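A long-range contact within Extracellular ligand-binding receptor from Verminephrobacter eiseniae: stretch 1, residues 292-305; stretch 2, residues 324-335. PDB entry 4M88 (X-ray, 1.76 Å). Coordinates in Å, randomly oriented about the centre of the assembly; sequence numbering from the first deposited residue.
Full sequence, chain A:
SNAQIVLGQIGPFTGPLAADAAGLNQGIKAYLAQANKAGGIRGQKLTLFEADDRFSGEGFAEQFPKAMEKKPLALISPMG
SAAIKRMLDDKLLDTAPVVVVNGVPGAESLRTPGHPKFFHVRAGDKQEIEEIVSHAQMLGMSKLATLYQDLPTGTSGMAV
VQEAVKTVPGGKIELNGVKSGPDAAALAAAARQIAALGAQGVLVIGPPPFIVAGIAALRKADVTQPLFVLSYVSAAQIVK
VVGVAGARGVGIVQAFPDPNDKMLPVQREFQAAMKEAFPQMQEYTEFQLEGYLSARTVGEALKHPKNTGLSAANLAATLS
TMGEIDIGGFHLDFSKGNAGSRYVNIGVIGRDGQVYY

Stretch 1 292-305: YLSARTVGEALKHP
Stretch 2 (324-335) EIDIGGFHLDFS

A helix lies across one face of a β hairpin, and side-chain packing alone joins them: no hydrogen bond crosses between the stretches, and 419 Å² is buried in all. Helix 292-303 begins earlier in the chain. Its axis passes 10.3 Å from that of strand 325-327, with 132° between their N-to-C directions, and the nearest CA atoms across the contact are those of Thr297 and Ile327, 8.1 Å apart.

The hairpin is built first by its own backbone. Ile327 N donates to Phe330 O (2.7 Å) and Phe330 N to Ile327 O (2.9 Å), closing a type I' turn; Ile325 N to Leu332 O (2.9 Å) and Leu332 N to Ile325 O (3.1 Å) extend the ladder. Gly328 (phi/psi 52/33) and Gly329 (108/-15) occupy the turn. Positive phi favours glycine at the first, while at the second a CB would jam against the preceding carbonyl. Gly329 N also reaches Asp326 OD1 at 2.8 Å, tying the turn to the strand.

Alternation along the strands selects the apolar face: Ile325, Ile327, Phe330 and Leu332 point toward the helix, whereas Asp326 and His331 are out of its reach. Ile327 (chi1 m, chi2 t) is the centre, with the largest covered area. Its CG2 lies 4.3 Å from Leu293 CD2. Leu293, an m,t rotamer, also sets CD1 over one face of the Phe330 ring (chi1 t), 4.2 Å from CD2 of Phe330. One turn on from Arg296, Glu300 CB meets Ile325 CD1 at 4.3 Å, and beyond the helix His304 CD2 approaches Ile325 CG2 at 4.3 Å, the ring oblique; Ile325 is p,t.

Polar residues join with their hydrogen-bonding needs met within the helix. The extended Arg296 (t,t,t) lays a guanidinium face on Ile327, NE to CG2 being 3.3 Å. That plane is held within the helix by a salt bridge from Arg296 NE to Glu300 OE2 (3.0 Å), with Glu300 in the m,m rotamer, and by a weak bond from Arg296 NH1 to Tyr292 OH (3.1 Å). Face contact thus leaves the in-plane N-H groups free to bond.

Thr297 (chi1 m) brings its oxygen itself to the apolar side chains, with its hydrogen donated to Leu293 O. The OG1 to Leu293 O distance is 2.7 Å, and OG1 sits 3.2 Å from Leu332 CD1 and 3.9 Å from Ile327 CD1. Its CG2 meets the edge of the Phe334 ring, 4.2 Å from CE2 of Phe334.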

# COMPACT_ATOMS: atom_id res chain seq x y z
N TYR A 292 2.44 3.40 10.09
CA TYR A 292 3.53 3.66 11.02
C TYR A 292 4.79 4.14 10.29
O TYR A 292 5.40 5.14 10.67
CB TYR A 292 3.80 2.41 11.85
CG TYR A 292 5.01 2.50 12.76
CD1 TYR A 292 4.88 2.96 14.06
CD2 TYR A 292 6.28 2.13 12.31
CE1 TYR A 292 5.98 3.05 14.90
CE2 TYR A 292 7.39 2.21 13.14
CZ TYR A 292 7.24 2.68 14.43
OH TYR A 292 8.33 2.77 15.26
N LEU A 293 5.17 3.45 9.22
CA LEU A 293 6.39 3.80 8.49
C LEU A 293 6.24 5.11 7.71
O LEU A 293 7.21 5.86 7.53
CB LEU A 293 6.81 2.68 7.54
CG LEU A 293 7.38 1.44 8.25
CD1 LEU A 293 7.61 0.28 7.29
CD2 LEU A 293 8.67 1.79 8.98
N SER A 294 5.02 5.40 7.25
CA SER A 294 4.80 6.63 6.51
C SER A 294 4.97 7.81 7.45
O SER A 294 5.64 8.79 7.12
CB SER A 294 3.42 6.63 5.85
OG SER A 294 3.33 5.61 4.87
N ALA A 295 4.38 7.70 8.63
CA ALA A 295 4.51 8.74 9.65
C ALA A 295 5.95 8.81 10.16
O ALA A 295 6.49 9.90 10.35
CB ALA A 295 3.54 8.49 10.80
N ARG A 296 6.58 7.66 10.38
CA ARG A 296 7.94 7.67 10.88
C ARG A 296 8.95 8.29 9.90
O ARG A 296 9.94 8.89 10.30
CB ARG A 296 8.39 6.27 11.28
CG ARG A 296 9.77 6.27 11.92
CD ARG A 296 10.01 5.01 12.73
NE ARG A 296 11.39 4.97 13.19
CZ ARG A 296 11.92 3.94 13.84
NH1 ARG A 296 11.17 2.87 14.10
NH2 ARG A 296 13.20 3.98 14.21
N THR A 297 8.68 8.14 8.60
CA THR A 297 9.50 8.79 7.58
C THR A 297 9.51 10.30 7.77
O THR A 297 10.57 10.94 7.72
CB THR A 297 8.96 8.46 6.19
OG1 THR A 297 9.13 7.06 5.97
CG2 THR A 297 9.69 9.24 5.11
N VAL A 298 8.34 10.86 8.01
CA VAL A 298 8.25 12.29 8.30
C VAL A 298 9.02 12.64 9.56
O VAL A 298 9.78 13.61 9.58
CB VAL A 298 6.80 12.75 8.43
CG1 VAL A 298 6.75 14.18 8.94
CG2 VAL A 298 6.08 12.64 7.09
N GLY A 299 8.85 11.83 10.60
CA GLY A 299 9.55 12.04 11.86
C GLY A 299 11.05 11.98 11.70
O GLY A 299 11.78 12.84 12.21
N GLU A 300 11.55 10.96 11.00
CA GLU A 300 12.99 10.84 10.83
C GLU A 300 13.57 11.97 9.99
O GLU A 300 14.68 12.44 10.25
CB GLU A 300 13.38 9.47 10.25
CG GLU A 300 12.96 8.27 11.12
CD GLU A 300 13.66 8.19 12.47
OE1 GLU A 300 14.67 8.90 12.69
OE2 GLU A 300 13.20 7.40 13.33
N ALA A 301 12.83 12.43 8.98
CA ALA A 301 13.30 13.57 8.20
C ALA A 301 13.36 14.82 9.07
O ALA A 301 14.33 15.58 9.01
CB ALA A 301 12.39 13.82 7.00
N LEU A 302 12.33 15.06 9.87
CA LEU A 302 12.31 16.28 10.68
C LEU A 302 13.40 16.30 11.76
O LEU A 302 13.85 17.36 12.17
CB LEU A 302 10.93 16.52 11.30
CG LEU A 302 9.78 16.83 10.34
CD1 LEU A 302 8.49 17.00 11.12
CD2 LEU A 302 10.06 18.07 9.47
N LYS A 303 13.83 15.11 12.20
CA LYS A 303 14.86 14.99 13.26
C LYS A 303 16.26 14.91 12.67
O LYS A 303 17.25 14.92 13.40
CB LYS A 303 14.60 13.74 14.10
CG LYS A 303 13.37 13.85 14.98
CD LYS A 303 12.89 12.49 15.45
CE LYS A 303 13.65 12.03 16.67
NZ LYS A 303 12.82 11.06 17.45
N HIS A 304 16.33 14.80 11.35
CA HIS A 304 17.61 14.57 10.69
C HIS A 304 18.54 15.77 10.90
O HIS A 304 18.09 16.91 10.85
CB HIS A 304 17.38 14.32 9.20
CG HIS A 304 18.57 13.77 8.49
ND1 HIS A 304 19.64 14.56 8.11
CD2 HIS A 304 18.87 12.51 8.09
CE1 HIS A 304 20.54 13.81 7.50
NE2 HIS A 304 20.10 12.56 7.48
N PRO A 305 19.84 15.51 11.13
CA PRO A 305 20.81 16.59 11.39
C PRO A 305 20.80 17.67 10.32
O PRO A 305 21.08 18.83 10.63
CB PRO A 305 22.15 15.86 11.39
CG PRO A 305 21.82 14.48 11.81
CD PRO A 305 20.46 14.18 11.23
N GLU A 324 20.31 8.07 1.81
CA GLU A 324 19.72 6.85 2.33
C GLU A 324 19.59 6.89 3.85
O GLU A 324 20.56 7.15 4.56
CB GLU A 324 20.56 5.63 1.96
CG GLU A 324 20.24 5.02 0.61
CD GLU A 324 20.62 3.55 0.52
OE1 GLU A 324 20.57 2.86 1.56
OE2 GLU A 324 20.95 3.10 -0.60
N ILE A 325 18.40 6.60 4.35
CA ILE A 325 18.23 6.44 5.77
C ILE A 325 17.85 5.00 6.08
O ILE A 325 17.26 4.30 5.25
CB ILE A 325 17.19 7.41 6.34
CG1 ILE A 325 15.83 7.15 5.71
CG2 ILE A 325 17.64 8.87 6.14
CD1 ILE A 325 14.70 7.84 6.45
N ASP A 326 18.24 4.55 7.26
CA ASP A 326 17.92 3.21 7.71
C ASP A 326 16.95 3.32 8.89
O ASP A 326 17.35 3.71 9.99
CB ASP A 326 19.22 2.50 8.14
CG ASP A 326 18.99 1.08 8.58
OD1 ASP A 326 17.86 0.57 8.39
OD2 ASP A 326 19.93 0.46 9.12
N ILE A 327 15.68 3.00 8.65
CA ILE A 327 14.68 2.99 9.71
C ILE A 327 14.55 1.59 10.29
O ILE A 327 13.75 0.79 9.82
CB ILE A 327 13.30 3.45 9.19
CG1 ILE A 327 13.42 4.80 8.47
CG2 ILE A 327 12.29 3.57 10.34
CD1 ILE A 327 12.10 5.24 7.81
N GLY A 328 15.37 1.29 11.30
CA GLY A 328 15.36 -0.01 11.95
C GLY A 328 15.47 -1.20 11.02
O GLY A 328 14.91 -2.26 11.28
N GLY A 329 16.20 -1.04 9.92
CA GLY A 329 16.35 -2.14 8.98
C GLY A 329 15.58 -1.95 7.69
O GLY A 329 15.82 -2.67 6.72
N PHE A 330 14.65 -1.00 7.69
CA PHE A 330 13.91 -0.66 6.47
C PHE A 330 14.54 0.59 5.89
O PHE A 330 14.57 1.65 6.54
CB PHE A 330 12.43 -0.44 6.77
CG PHE A 330 11.60 -0.13 5.55
CD1 PHE A 330 11.27 -1.14 4.65
CD2 PHE A 330 11.15 1.16 5.31
CE1 PHE A 330 10.52 -0.87 3.52
CE2 PHE A 330 10.39 1.44 4.18
CZ PHE A 330 10.08 0.42 3.28
N HIS A 331 15.06 0.48 4.67
CA HIS A 331 15.81 1.56 4.06
C HIS A 331 14.92 2.37 3.14
O HIS A 331 14.02 1.83 2.49
CB HIS A 331 16.98 1.01 3.24
CG HIS A 331 17.98 0.25 4.05
ND1 HIS A 331 19.28 0.67 4.22
CD2 HIS A 331 17.87 -0.92 4.72
CE1 HIS A 331 19.93 -0.20 4.97
NE2 HIS A 331 19.10 -1.17 5.29
N LEU A 332 15.19 3.67 3.08
CA LEU A 332 14.52 4.58 2.17
C LEU A 332 15.54 5.55 1.63
O LEU A 332 16.43 5.99 2.35
CB LEU A 332 13.45 5.40 2.90
CG LEU A 332 12.12 4.72 3.19
CD1 LEU A 332 11.26 5.65 4.01
CD2 LEU A 332 11.41 4.38 1.90
N ASP A 333 15.39 5.89 0.35
CA ASP A 333 16.27 6.86 -0.28
C ASP A 333 15.48 7.61 -1.35
O ASP A 333 14.99 6.99 -2.29
CB ASP A 333 17.45 6.14 -0.94
CG ASP A 333 18.50 7.10 -1.49
OD1 ASP A 333 18.37 8.33 -1.29
OD2 ASP A 333 19.48 6.62 -2.11
N PHE A 334 15.38 8.93 -1.21
CA PHE A 334 14.73 9.77 -2.20
C PHE A 334 15.74 10.61 -3.00
O PHE A 334 15.36 11.60 -3.62
CB PHE A 334 13.70 10.69 -1.53
CG PHE A 334 12.64 9.96 -0.75
CD1 PHE A 334 11.61 9.30 -1.40
CD2 PHE A 334 12.66 9.96 0.64
CE1 PHE A 334 10.60 8.64 -0.68
CE2 PHE A 334 11.67 9.29 1.38
CZ PHE A 334 10.63 8.63 0.71
N SER A 335 17.01 10.20 -2.98
CA SER A 335 18.08 10.93 -3.68
C SER A 335 17.91 10.95 -5.19
O SER A 335 18.34 11.90 -5.86
CB SER A 335 19.44 10.28 -3.40
OG SER A 335 19.81 10.39 -2.04